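PDB 2Y2W: arabinofuranosidase from Bifidobacterium longum, which hydrolyses terminal non-reducing alpha-L-arabinofuranosyl residues of plant arabinans and arabinoxylan. Local coordinates for residues E81-T86 / E420-A425; R109-N114 / I163-N168; D123-R128 / G148-Y153; M133-A138 / E367-S372. All coordinates share one frame; numbering follows the deposited sequence.

Contact 1: E81-T86 / E420-A425; sequences EPSHPT and EEHGPA
Two side chains of 81-86, Glu-81 and His-84, have CG anti to the backbone N (chi1 -159° and -167°), and both reach the turn at 420-425. The Glu-81 chain runs on extended beyond CG. Glu-81 OE2 accepts the backbone N of His-422 at 3.1 Å through its syn lone pair. The other oxygen, OE1, forms a salt bridge with Arg-93, which also donates to Glu-420 O. One arginine thus serves both segments. The His-84 ring meets the turn with its edge. His-84 NE2 donates to Gly-423 O at 2.6 Å, with the oxygen almost in the ring plane and the nitrogen on a carbonyl lone pair. At another point of the ring edge, His-84 ND1 accepts Thr-86 N at 3.1 Å, a bond tilted from the plane. These two bonds would fix the rotation of the imidazole. An alanine here would probably leave Gly-423 O and Thr-86 N without these partners and open a gap beside His-422 CA. The second imidazole, that of His-422, comes back over 81-86 and crosses Pro-85 at about a right angle. Pro-85 CD lies over its face, 3.9 Å from the centroid of the His-422 ring, as a CH-pi contact. Each segment is shaped by a beta turn, type I from Glu-81 to His-84 and type II from Glu-420 to Gly-423. This surface contact joins the loop between helices 75-79 and 94-103, after barrel strand 65-67, to the turn between strands 417-419 and 425-427, beyond barrel strand 402-408. Strands 65-67 and 402-408 are neighbours where the (beta/alpha)8 barrel closes.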
loop_
_atom_site.group_PDB
_atom_site.type_symbol
_atom_site.label_atom_id
_atom_site.label_comp_id
_atom_site.label_asym_id
_atom_site.label_seq_id
_atom_site.Cartn_x
_atom_site.Cartn_y
_atom_site.Cartn_z
ATOM N N GLU D 81 21.554 24.514 17.940
ATOM C CA GLU D 81 22.953 24.842 17.653
ATOM C C GLU D 81 23.760 24.702 18.944
ATOM O O GLU D 81 23.918 25.673 19.678
ATOM C CB GLU D 81 23.071 26.264 17.082
ATOM C CG GLU D 81 24.353 26.529 16.297
ATOM C CD GLU D 81 24.356 27.877 15.582
ATOM O OE1 GLU D 81 23.269 28.391 15.244
ATOM O OE2 GLU D 81 25.459 28.417 15.347
ATOM N N PRO D 82 24.264 23.483 19.228
ATOM C CA PRO D 82 24.905 23.140 20.508
ATOM C C PRO D 82 26.138 23.975 20.859
ATOM O O PRO D 82 26.435 24.169 22.043
ATOM C CB PRO D 82 25.315 21.676 20.317
ATOM C CG PRO D 82 24.451 21.173 19.220
ATOM C CD PRO D 82 24.257 22.336 18.305
ATOM N N SER D 83 26.843 24.455 19.840
ATOM C CA SER D 83 28.080 25.206 20.029
ATOM C C SER D 83 27.855 26.718 20.061
ATOM O O SER D 83 28.816 27.488 20.114
ATOM C CB SER D 83 29.083 24.847 18.929
ATOM O OG SER D 83 28.602 25.260 17.662
ATOM N N HIS D 84 26.592 27.140 20.032
ATOM C CA HIS D 84 26.249 28.562 20.043
ATOM C C HIS D 84 26.420 29.186 21.438
ATOM O O HIS D 84 26.103 28.545 22.442
ATOM C CB HIS D 84 24.823 28.771 19.540
ATOM C CG HIS D 84 24.503 30.197 19.226
ATOM N ND1 HIS D 84 24.019 31.075 20.171
ATOM C CD2 HIS D 84 24.621 30.905 18.078
ATOM C CE1 HIS D 84 23.841 32.260 19.614
ATOM N NE2 HIS D 84 24.199 32.184 18.345
ATOM N N PRO D 85 26.925 30.437 21.502
ATOM C CA PRO D 85 27.141 31.143 22.775
ATOM C C PRO D 85 25.913 31.281 23.691
ATOM O O PRO D 85 26.055 31.734 24.828
ATOM C CB PRO D 85 27.620 32.527 22.327
ATOM C CG PRO D 85 28.289 32.277 21.033
ATOM C CD PRO D 85 27.489 31.195 20.366
ATOM N N THR D 86 24.731 30.902 23.203
ATOM C CA THR D 86 23.498 30.955 24.002
ATOM C C THR D 86 22.812 29.588 24.140
ATOM O O THR D 86 21.708 29.488 24.683
ATOM C CB THR D 86 22.476 31.976 23.442
ATOM O OG1 THR D 86 22.068 31.584 22.125
ATOM C CG2 THR D 86 23.067 33.381 23.402
ATOM N N GLU D 420 21.915 33.852 12.747
ATOM C CA GLU D 420 23.213 33.694 12.084
ATOM C C GLU D 420 24.148 32.728 12.807
ATOM O O GLU D 420 24.070 32.569 14.027
ATOM C CB GLU D 420 23.897 35.053 11.899
ATOM C CG GLU D 420 23.601 35.735 10.560
ATOM C CD GLU D 420 22.214 36.350 10.493
ATOM O OE1 GLU D 420 21.616 36.594 11.562
ATOM O OE2 GLU D 420 21.722 36.596 9.369
ATOM N N GLU D 421 25.031 32.097 12.036
ATOM C CA GLU D 421 25.994 31.125 12.553
ATOM C C GLU D 421 26.865 31.734 13.649
ATOM O O GLU D 421 27.528 32.754 13.434
ATOM C CB GLU D 421 26.894 30.600 11.427
ATOM C CG GLU D 421 26.169 29.924 10.266
ATOM C CD GLU D 421 27.060 29.724 9.042
ATOM O OE1 GLU D 421 28.303 29.804 9.172
ATOM O OE2 GLU D 421 26.513 29.487 7.942
ATOM N N HIS D 422 26.838 31.103 14.823
ATOM C CA HIS D 422 27.650 31.496 15.979
ATOM C C HIS D 422 27.489 32.977 16.358
ATOM O O HIS D 422 28.356 33.566 17.017
ATOM C CB HIS D 422 29.122 31.149 15.732
ATOM C CG HIS D 422 29.832 30.625 16.940
ATOM N ND1 HIS D 422 30.265 31.441 17.962
ATOM C CD2 HIS D 422 30.192 29.365 17.285
ATOM C CE1 HIS D 422 30.858 30.707 18.887
ATOM N NE2 HIS D 422 30.827 29.444 18.499
ATOM N N GLY D 423 26.370 33.567 15.943
ATOM C CA GLY D 423 26.125 34.989 16.144
ATOM C C GLY D 423 24.710 35.322 16.570
ATOM O O GLY D 423 24.031 34.488 17.173
ATOM N N PRO D 424 24.248 36.544 16.244
ATOM C CA PRO D 424 22.989 37.062 16.768
ATOM C C PRO D 424 21.747 36.499 16.079
ATOM O O PRO D 424 21.836 35.910 14.999
ATOM C CB PRO D 424 23.099 38.563 16.491
ATOM C CG PRO D 424 23.908 38.642 15.248
ATOM C CD PRO D 424 24.871 37.486 15.293
ATOM N N ALA D 425 20.602 36.674 16.731
ATOM C CA ALA D 425 19.306 36.432 16.122
ATOM C C ALA D 425 18.565 37.760 16.079
ATOM O O ALA D 425 18.628 38.544 17.031
ATOM C CB ALA D 425 18.527 35.407 16.913
#

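Contact 2: R109-N114 / I163-N168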
loop_
_atom_site.group_PDB
_atom_site.type_symbol
_atom_site.label_atom_id
_atom_site.label_comp_id
_atom_site.label_asym_id
_atom_site.label_seq_id
_atom_site.Cartn_x
_atom_site.Cartn_y
_atom_site.Cartn_z
ATOM N N ARG D 109 4.083 23.534 14.336
ATOM C CA ARG D 109 3.926 22.356 13.492
ATOM C C ARG D 109 5.287 21.716 13.207
ATOM O O ARG D 109 6.261 22.411 12.900
ATOM C CB ARG D 109 3.202 22.735 12.199
ATOM C CG ARG D 109 2.812 21.568 11.311
ATOM C CD ARG D 109 1.754 21.996 10.317
ATOM N NE ARG D 109 1.457 20.947 9.347
ATOM C CZ ARG D 109 1.852 20.965 8.078
ATOM N NH1 ARG D 109 2.564 21.985 7.612
ATOM N NH2 ARG D 109 1.531 19.961 7.273
ATOM N N TYR D 110 5.338 20.389 13.318
ATOM C CA TYR D 110 6.585 19.627 13.267
ATOM C C TYR D 110 6.290 18.202 12.792
ATOM O O TYR D 110 5.231 17.662 13.116
ATOM C CB TYR D 110 7.217 19.601 14.663
ATOM C CG TYR D 110 8.559 18.901 14.754
ATOM C CD1 TYR D 110 9.736 19.552 14.385
ATOM C CD2 TYR D 110 8.650 17.592 15.219
ATOM C CE1 TYR D 110 10.965 18.913 14.465
ATOM C CE2 TYR D 110 9.874 16.945 15.305
ATOM C CZ TYR D 110 11.028 17.610 14.927
ATOM O OH TYR D 110 12.244 16.971 15.012
ATOM N N PRO D 111 7.211 17.588 12.016
ATOM C CA PRO D 111 8.455 18.131 11.469
ATOM C C PRO D 111 8.359 18.546 9.994
ATOM O O PRO D 111 9.386 18.808 9.367
ATOM C CB PRO D 111 9.422 16.957 11.615
ATOM C CG PRO D 111 8.554 15.739 11.447
ATOM C CD PRO D 111 7.121 16.137 11.765
ATOM N N GLY D 112 7.143 18.599 9.454
ATOM C CA GLY D 112 6.937 18.899 8.039
ATOM C C GLY D 112 5.472 18.991 7.639
ATOM O O GLY D 112 4.594 18.671 8.432
ATOM N N GLY D 113 5.198 19.427 6.410
ATOM C CA GLY D 113 6.228 19.817 5.447
ATOM C C GLY D 113 6.669 18.669 4.567
ATOM O O GLY D 113 6.583 17.506 4.965
ATOM N N ASN D 114 7.150 19.000 3.371
ATOM C CA ASN D 114 7.624 18.011 2.400
ATOM C C ASN D 114 8.586 16.981 2.986
ATOM O O ASN D 114 8.604 15.823 2.556
ATOM C CB ASN D 114 8.283 18.707 1.209
ATOM C CG ASN D 114 7.340 19.633 0.478
ATOM O OD1 ASN D 114 6.141 19.664 0.754
ATOM N ND2 ASN D 114 7.877 20.397 -0.467
ATOM N N ILE D 163 2.511 21.174 20.529
ATOM C CA ILE D 163 3.062 20.494 19.350
ATOM C C ILE D 163 1.962 20.029 18.402
ATOM O O ILE D 163 0.978 19.423 18.828
ATOM C CB ILE D 163 3.946 19.274 19.729
ATOM C CG1 ILE D 163 5.124 19.711 20.599
ATOM C CG2 ILE D 163 4.446 18.551 18.472
ATOM C CD1 ILE D 163 5.898 18.566 21.215
ATOM N N MET D 164 2.140 20.327 17.118
ATOM C CA MET D 164 1.270 19.816 16.069
ATOM C C MET D 164 2.065 18.812 15.227
ATOM O O MET D 164 2.840 19.192 14.346
ATOM C CB MET D 164 0.741 20.966 15.211
ATOM C CG MET D 164 -0.472 20.609 14.368
ATOM S SD MET D 164 -0.738 21.770 13.015
ATOM C CE MET D 164 -1.216 23.257 13.897
ATOM N N LEU D 165 1.878 17.528 15.518
ATOM C CA LEU D 165 2.729 16.488 14.948
ATOM C C LEU D 165 2.194 15.935 13.636
ATOM O O LEU D 165 1.070 15.446 13.569
ATOM C CB LEU D 165 2.960 15.357 15.957
ATOM C CG LEU D 165 4.101 14.365 15.704
ATOM C CD1 LEU D 165 5.405 15.063 15.335
ATOM C CD2 LEU D 165 4.302 13.487 16.927
ATOM N N ALA D 166 3.018 16.024 12.597
ATOM C CA ALA D 166 2.686 15.483 11.288
ATOM C C ALA D 166 3.332 14.115 11.113
ATOM O O ALA D 166 4.495 13.919 11.478
ATOM C CB ALA D 166 3.141 16.428 10.199
ATOM N N VAL D 167 2.571 13.171 10.563
ATOM C CA VAL D 167 3.087 11.823 10.305
ATOM C C VAL D 167 3.264 11.564 8.812
ATOM O O VAL D 167 2.555 12.142 7.984
ATOM C CB VAL D 167 2.202 10.707 10.940
ATOM C CG1 VAL D 167 2.358 10.690 12.462
ATOM C CG2 VAL D 167 0.735 10.859 10.536
ATOM N N ASN D 168 4.222 10.698 8.486
ATOM C CA ASN D 168 4.493 10.280 7.113
ATOM C C ASN D 168 3.290 9.563 6.504
ATOM O O ASN D 168 2.788 8.588 7.066
ATOM C CB ASN D 168 5.729 9.366 7.087
ATOM C CG ASN D 168 6.221 9.053 5.672
ATOM O OD1 ASN D 168 5.449 9.017 4.716
ATOM N ND2 ASN D 168 7.518 8.804 5.545
#
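Arg-109 and Met-164 cross obliquely on one face of the sheet. The arginine CD touches the methionine sulfur, with Arg-109 CD to Met-164 SD at 3.7 Å. The Arg-109 chain is extended from CG to NE and carries the guanidinium to active-site residues. NH1 forms a salt bridge with Glu-340, the probable nucleophile, and NH2 bonds OD1 of Asn-214, a probable arabinofuranose-binding residue. Gly-112 O sits over the centre of the guanidinium, 3.5 Å above its plane. The segments lie on strands 107-110 and 162-167, the second and third of the parallel eight-stranded (beta/alpha)8 barrel. Tyr-110 N donates to Met-164 O at 3.0 Å, and Ala-166 N donates to Tyr-110 O at 2.8 Å. On the other face, Tyr-110 and Leu-165 lie side by side and point the same way. Leu-165 CD1 meets the ring edge, 4.1 Å from Tyr-110 CD2. Pro-111 CB lies over the centre of the same ring. The tyrosine OH bonds His-70 NE2. Cis peptides precede Pro-111 and Gly-113. Beyond the end of strand 107-110, Gly-112 O packs 3.2 Å from Ala-166 CB, which points to it from strand 162-167, while Pro-111 CD rests on Ala-166 O.

Contact 3: D123-R128 / G148-Y153; sequences DGIGPR and GIDDFY
Ile-125 lies alongside Ile-149, both side chains pointing the same way, and their CG2 methyls meet at 3.8 Å (Ile-125 CG2 to Ile-149 CG2). Ile-125 CG1 takes the crowded position between the backbone N and the carbonyl carbon (chi1 67°). This leaves CG2 beside the backbone N, where it faces the helix. Asp-150 crosses Ile-125, and its OD2 lies 3.6 Å from Ile-125 CB. The same Asp-150 OD2 accepts Gly-126 N in a weak bond of 3.3 Å. Asp-150 OD1 is bonded by Tyr-183 OH, so both oxygens of this buried carboxylate have partners. Asp-151 OD1 forms a salt bridge with Arg-128, 3.1 Å from Arg-128 NH2. The oxygen lies well out of the guanidinium plane, so charge alone holds the pair. Arg-131 and Arg-154 also form salt bridges with Asp-151, and Arg-128 NE donates to Glu-146 O. Both aspartates stand in the first turn of the helix, where their negative charge probably suits the helix end. The backbones come close at two glycines. Gly-148, the N-cap residue, turns its CA toward Gly-124 O at 3.4 Å in a CA-H...O contact. A CB on Gly-148 would clash with that oxygen. The contact joins the long loop after barrel strand 107-110 to the start of helix 149-159, which leads on to strand 162-167. Ile-149 packs on Leu-165 of that strand and on Glu-180 of helix 174-185. Ile-125 reaches Tyr-183 of the same helix, and the Phe-152 ring stacks on Tyr-110.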
loop_
_atom_site.group_PDB
_atom_site.type_symbol
_atom_site.label_atom_id
_atom_site.label_comp_id
_atom_site.label_asym_id
_atom_site.label_seq_id
_atom_site.Cartn_x
_atom_site.Cartn_y
_atom_site.Cartn_z
ATOM N N ASP D 123 14.076 7.077 13.503
ATOM C CA ASP D 123 15.439 7.534 13.220
ATOM C C ASP D 123 15.858 8.701 14.109
ATOM O O ASP D 123 17.051 8.950 14.288
ATOM C CB ASP D 123 15.584 7.935 11.746
ATOM C CG ASP D 123 15.584 6.743 10.810
ATOM O OD1 ASP D 123 15.813 5.606 11.277
ATOM O OD2 ASP D 123 15.366 6.947 9.598
ATOM N N GLY D 124 14.870 9.405 14.658
ATOM C CA GLY D 124 15.120 10.585 15.478
ATOM C C GLY D 124 14.904 10.385 16.966
ATOM O O GLY D 124 14.898 11.350 17.726
ATOM N N ILE D 125 14.715 9.134 17.382
ATOM C CA ILE D 125 14.544 8.802 18.801
ATOM C C ILE D 125 15.753 8.032 19.336
ATOM O O ILE D 125 16.602 7.571 18.566
ATOM C CB ILE D 125 13.230 8.003 19.084
ATOM C CG1 ILE D 125 13.283 6.605 18.453
ATOM C CG2 ILE D 125 12.009 8.788 18.621
ATOM C CD1 ILE D 125 12.246 5.637 18.981
ATOM N N GLY D 126 15.821 7.899 20.659
ATOM C CA GLY D 126 16.928 7.205 21.305
ATOM C C GLY D 126 18.168 8.071 21.411
ATOM O O GLY D 126 18.112 9.273 21.133
ATOM N N PRO D 127 19.300 7.466 21.820
ATOM C CA PRO D 127 20.565 8.191 21.980
ATOM C C PRO D 127 21.103 8.709 20.644
ATOM O O PRO D 127 21.202 7.941 19.682
ATOM C CB PRO D 127 21.510 7.129 22.566
ATOM C CG PRO D 127 20.604 6.062 23.123
ATOM C CD PRO D 127 19.430 6.048 22.204
ATOM N N ARG D 128 21.441 10.001 20.597
ATOM C CA ARG D 128 21.965 10.644 19.383
ATOM C C ARG D 128 23.094 9.857 18.727
ATOM O O ARG D 128 23.111 9.686 17.506
ATOM C CB ARG D 128 22.456 12.061 19.681
ATOM C CG ARG D 128 21.368 13.107 19.743
ATOM C CD ARG D 128 21.971 14.498 19.743
ATOM N NE ARG D 128 21.018 15.506 20.199
ATOM C CZ ARG D 128 20.886 15.904 21.462
ATOM N NH1 ARG D 128 21.646 15.383 22.417
ATOM N NH2 ARG D 128 19.991 16.827 21.770
ATOM N N GLY D 148 14.850 15.167 16.824
ATOM C CA GLY D 148 13.720 14.283 16.588
ATOM C C GLY D 148 12.609 14.651 17.548
ATOM O O GLY D 148 12.667 15.700 18.194
ATOM N N ILE D 149 11.604 13.787 17.655
ATOM C CA ILE D 149 10.431 14.075 18.482
ATOM C C ILE D 149 10.742 14.142 19.985
ATOM O O ILE D 149 10.102 14.898 20.712
ATOM C CB ILE D 149 9.230 13.120 18.160
ATOM C CG1 ILE D 149 7.944 13.586 18.857
ATOM C CG2 ILE D 149 9.564 11.667 18.487
ATOM C CD1 ILE D 149 7.489 14.983 18.461
ATOM N N ASP D 150 11.724 13.360 20.435
ATOM C CA ASP D 150 12.227 13.439 21.808
ATOM C C ASP D 150 12.750 14.848 22.095
ATOM O O ASP D 150 12.416 15.451 23.116
ATOM C CB ASP D 150 13.362 12.432 22.033
ATOM C CG ASP D 150 12.874 10.991 22.178
ATOM O OD1 ASP D 150 11.677 10.769 22.469
ATOM O OD2 ASP D 150 13.710 10.071 22.017
ATOM N N ASP D 151 13.560 15.362 21.171
ATOM C CA ASP D 151 14.242 16.641 21.341
ATOM C C ASP D 151 13.309 17.825 21.119
ATOM O O ASP D 151 13.343 18.794 21.885
ATOM C CB ASP D 151 15.454 16.729 20.406
ATOM C CG ASP D 151 16.488 15.650 20.684
ATOM O OD1 ASP D 151 17.081 15.650 21.785
ATOM O OD2 ASP D 151 16.713 14.801 19.796
ATOM N N PHE D 152 12.474 17.749 20.083
ATOM C CA PHE D 152 11.520 18.819 19.806
ATOM C C PHE D 152 10.470 18.948 20.908
ATOM O O PHE D 152 9.954 20.043 21.152
ATOM C CB PHE D 152 10.850 18.658 18.436
ATOM C CG PHE D 152 10.044 19.859 18.021
ATOM C CD1 PHE D 152 10.671 20.978 17.486
ATOM C CD2 PHE D 152 8.665 19.883 18.196
ATOM C CE1 PHE D 152 9.931 22.095 17.119
ATOM C CE2 PHE D 152 7.922 20.996 17.833
ATOM C CZ PHE D 152 8.554 22.102 17.292
ATOM N N TYR D 153 10.158 17.832 21.567
ATOM C CA TYR D 153 9.315 17.851 22.758
ATOM C C TYR D 153 9.954 18.703 23.857
ATOM O O TYR D 153 9.292 19.544 24.464
ATOM C CB TYR D 153 9.050 16.435 23.284
ATOM C CG TYR D 153 8.391 16.429 24.645
ATOM C CD1 TYR D 153 7.035 16.729 24.784
ATOM C CD2 TYR D 153 9.128 16.154 25.796
ATOM C CE1 TYR D 153 6.426 16.738 26.034
ATOM C CE2 TYR D 153 8.531 16.165 27.050
ATOM C CZ TYR D 153 7.179 16.455 27.160
ATOM O OH TYR D 153 6.581 16.470 28.398
#

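Contact 4: M133-A138 / E367-S372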
loop_
_atom_site.group_PDB
_atom_site.type_symbol
_atom_site.label_atom_id
_atom_site.label_comp_id
_atom_site.label_asym_id
_atom_site.label_seq_id
_atom_site.Cartn_x
_atom_site.Cartn_y
_atom_site.Cartn_z
ATOM N N MET D 133 22.270 8.310 9.886
ATOM C CA MET D 133 22.302 9.481 9.029
ATOM C C MET D 133 21.535 9.168 7.746
ATOM O O MET D 133 21.784 8.151 7.091
ATOM C CB MET D 133 23.744 9.908 8.752
ATOM C CG MET D 133 23.952 11.406 8.902
ATOM S SD MET D 133 25.556 11.868 9.585
ATOM C CE MET D 133 26.455 12.283 8.089
ATOM N N ARG D 134 20.591 10.042 7.404
ATOM C CA ARG D 134 19.600 9.751 6.368
ATOM C C ARG D 134 19.525 10.814 5.277
ATOM O O ARG D 134 19.994 11.940 5.451
ATOM C CB ARG D 134 18.215 9.568 7.004
ATOM C CG ARG D 134 18.075 8.335 7.889
ATOM C CD ARG D 134 17.729 7.091 7.086
ATOM N NE ARG D 134 17.376 5.980 7.963
ATOM C CZ ARG D 134 18.069 4.851 8.076
ATOM N NH1 ARG D 134 19.164 4.651 7.350
ATOM N NH2 ARG D 134 17.656 3.909 8.913
ATOM N N ARG D 135 18.934 10.431 4.147
ATOM C CA ARG D 135 18.661 11.340 3.046
ATOM C C ARG D 135 17.298 11.984 3.234
ATOM O O ARG D 135 16.366 11.343 3.725
ATOM C CB ARG D 135 18.617 10.571 1.726
ATOM C CG ARG D 135 19.942 10.297 1.066
ATOM C CD ARG D 135 19.703 9.553 -0.238
ATOM N NE ARG D 135 20.846 9.629 -1.142
ATOM C CZ ARG D 135 20.871 9.124 -2.370
ATOM N NH1 ARG D 135 19.810 8.488 -2.864
ATOM N NH2 ARG D 135 21.965 9.252 -3.111
ATOM N N ASP D 136 17.183 13.245 2.835
ATOM C CA ASP D 136 15.880 13.855 2.616
ATOM C C ASP D 136 15.726 14.160 1.134
ATOM O O ASP D 136 16.473 14.965 0.581
ATOM C CB ASP D 136 15.701 15.131 3.441
ATOM C CG ASP D 136 14.453 15.906 3.043
ATOM O OD1 ASP D 136 13.374 15.282 2.934
ATOM O OD2 ASP D 136 14.555 17.133 2.823
ATOM N N LEU D 137 14.754 13.511 0.500
ATOM C CA LEU D 137 14.491 13.701 -0.926
ATOM C C LEU D 137 13.912 15.076 -1.246
ATOM O O LEU D 137 14.253 15.668 -2.268
ATOM C CB LEU D 137 13.559 12.608 -1.452
ATOM C CG LEU D 137 14.176 11.365 -2.099
ATOM C CD1 LEU D 137 15.080 10.580 -1.149
ATOM C CD2 LEU D 137 13.070 10.478 -2.637
ATOM N N ALA D 138 13.049 15.575 -0.367
ATOM C CA ALA D 138 12.325 16.830 -0.595
ATOM C C ALA D 138 13.230 18.044 -0.835
ATOM O O ALA D 138 12.992 18.825 -1.757
ATOM C CB ALA D 138 11.373 17.100 0.554
ATOM N N GLU D 367 28.433 13.470 -5.457
ATOM C CA GLU D 367 28.641 14.366 -4.321
ATOM C C GLU D 367 27.638 14.113 -3.195
ATOM O O GLU D 367 26.453 13.891 -3.463
ATOM C CB GLU D 367 28.574 15.830 -4.773
ATOM N N PRO D 368 28.113 14.130 -1.933
ATOM C CA PRO D 368 27.215 13.989 -0.788
ATOM C C PRO D 368 26.254 15.169 -0.682
ATOM O O PRO D 368 26.632 16.308 -0.965
ATOM C CB PRO D 368 28.170 13.963 0.412
ATOM C CG PRO D 368 29.422 14.597 -0.074
ATOM C CD PRO D 368 29.524 14.220 -1.513
ATOM N N TRP D 369 25.018 14.882 -0.290
ATOM C CA TRP D 369 23.985 15.901 -0.162
ATOM C C TRP D 369 24.350 16.852 0.987
ATOM O O TRP D 369 24.899 16.412 1.998
ATOM C CB TRP D 369 22.619 15.239 0.058
ATOM C CG TRP D 369 22.175 14.310 -1.071
ATOM C CD1 TRP D 369 22.953 13.795 -2.078
ATOM C CD2 TRP D 369 20.862 13.765 -1.273
ATOM N NE1 TRP D 369 22.203 12.986 -2.895
ATOM C CE2 TRP D 369 20.917 12.948 -2.425
ATOM C CE3 TRP D 369 19.642 13.898 -0.597
ATOM C CZ2 TRP D 369 19.799 12.268 -2.917
ATOM C CZ3 TRP D 369 18.529 13.217 -1.088
ATOM C CH2 TRP D 369 18.618 12.415 -2.237
ATOM N N PRO D 370 24.086 18.161 0.821
ATOM C CA PRO D 370 24.487 19.158 1.822
ATOM C C PRO D 370 23.758 19.045 3.167
ATOM O O PRO D 370 22.580 18.694 3.207
ATOM C CB PRO D 370 24.150 20.490 1.144
ATOM C CG PRO D 370 23.158 20.157 0.092
ATOM C CD PRO D 370 23.524 18.793 -0.385
ATOM N N LYS D 371 24.476 19.340 4.250
ATOM C CA LYS D 371 23.908 19.391 5.600
ATOM C C LYS D 371 23.525 20.818 5.967
ATOM O O LYS D 371 24.349 21.730 5.878
ATOM C CB LYS D 371 24.905 18.847 6.626
ATOM C CG LYS D 371 24.684 17.395 7.011
ATOM C CD LYS D 371 25.984 16.693 7.401
ATOM C CE LYS D 371 26.445 17.061 8.800
ATOM N NZ LYS D 371 27.616 16.241 9.216
ATOM N N SER D 372 22.273 20.997 6.386
ATOM C CA SER D 372 21.716 22.312 6.752
ATOM C C SER D 372 22.262 23.496 5.932
ATOM O O SER D 372 22.944 24.371 6.479
ATOM C CB SER D 372 21.869 22.574 8.257
ATOM O OG SER D 372 23.224 22.485 8.666
#
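Asp-136, whose backbone O meets the edge of Trp-369, has a carboxylate gripped by several N-H groups. Asp-136 OD1 accepts Asn-118 ND2 and, weakly, Ala-138 N at 3.3 Å. OD2 accepts Trp-139 N. These bonds probably steady the bend after strand 134-136, whose peptide meets the indole edge. Asp-136 O lies near the indole plane, 3.2 Å from Trp-369 CZ3. The main contact is made over a face of the ring. The Arg-135 chain is extended from CG to NE and crosses the tryptophan at about a right angle. Arg-135 CD sits over the six-membered ring, 3.8 Å from the centroid of the Trp-369 ring, as a CH-pi contact. The guanidinium follows, nearly parallel to the indole, with the planes 14° apart. Arg-135 NE is 3.3 Å from Trp-369 CZ2, which lies over the centre of the guanidinium. Leu-137 adds an apolar touch, its CD1 4.1 Å from Trp-369 CH2. The indole also stacks on the ring of His-140. An alanine in place of Trp-369 would probably leave the Arg-135 guanidinium without its flat support and free to turn, and His-140 without its stacking partner. A second copy of the protein packs against this region. Its Glu-182 touches Arg-135, its Ala-244 touches Trp-369, and its Thr-190 bonds Met-133 O. Strand 134-136 pairs antiparallel with strand 141-143 in a small hairpin beyond barrel strand 107-110. The loop 367-372, between helices 347-357 and 382-397, lies against this hairpin, and Pro-370 bonds the backbone of Thr-142 in strand 141-143.

Overall arrangement
From the N terminus, the chain first passes 81-86, 109-114, 123-128 and 133-138, the opening halves of contacts 1, 2, 3 and 4. Residues 148-153 close contact 3, and 163-168 close contact 2 around it. Contact 4 crosses both, since it opens inside their loops and closes at 367-372. Contact 1 closes last, at 420-425, and encloses the other three. Contact 2 joins neighbouring barrel strands. Contact 3 fixes the loop between them to the next helix and touches contact 2. Contact 4 ties the hairpin to a late loop and shares the Asp-123 to Arg-134 salt bridge with contact 3. Contact 1 touches none of them.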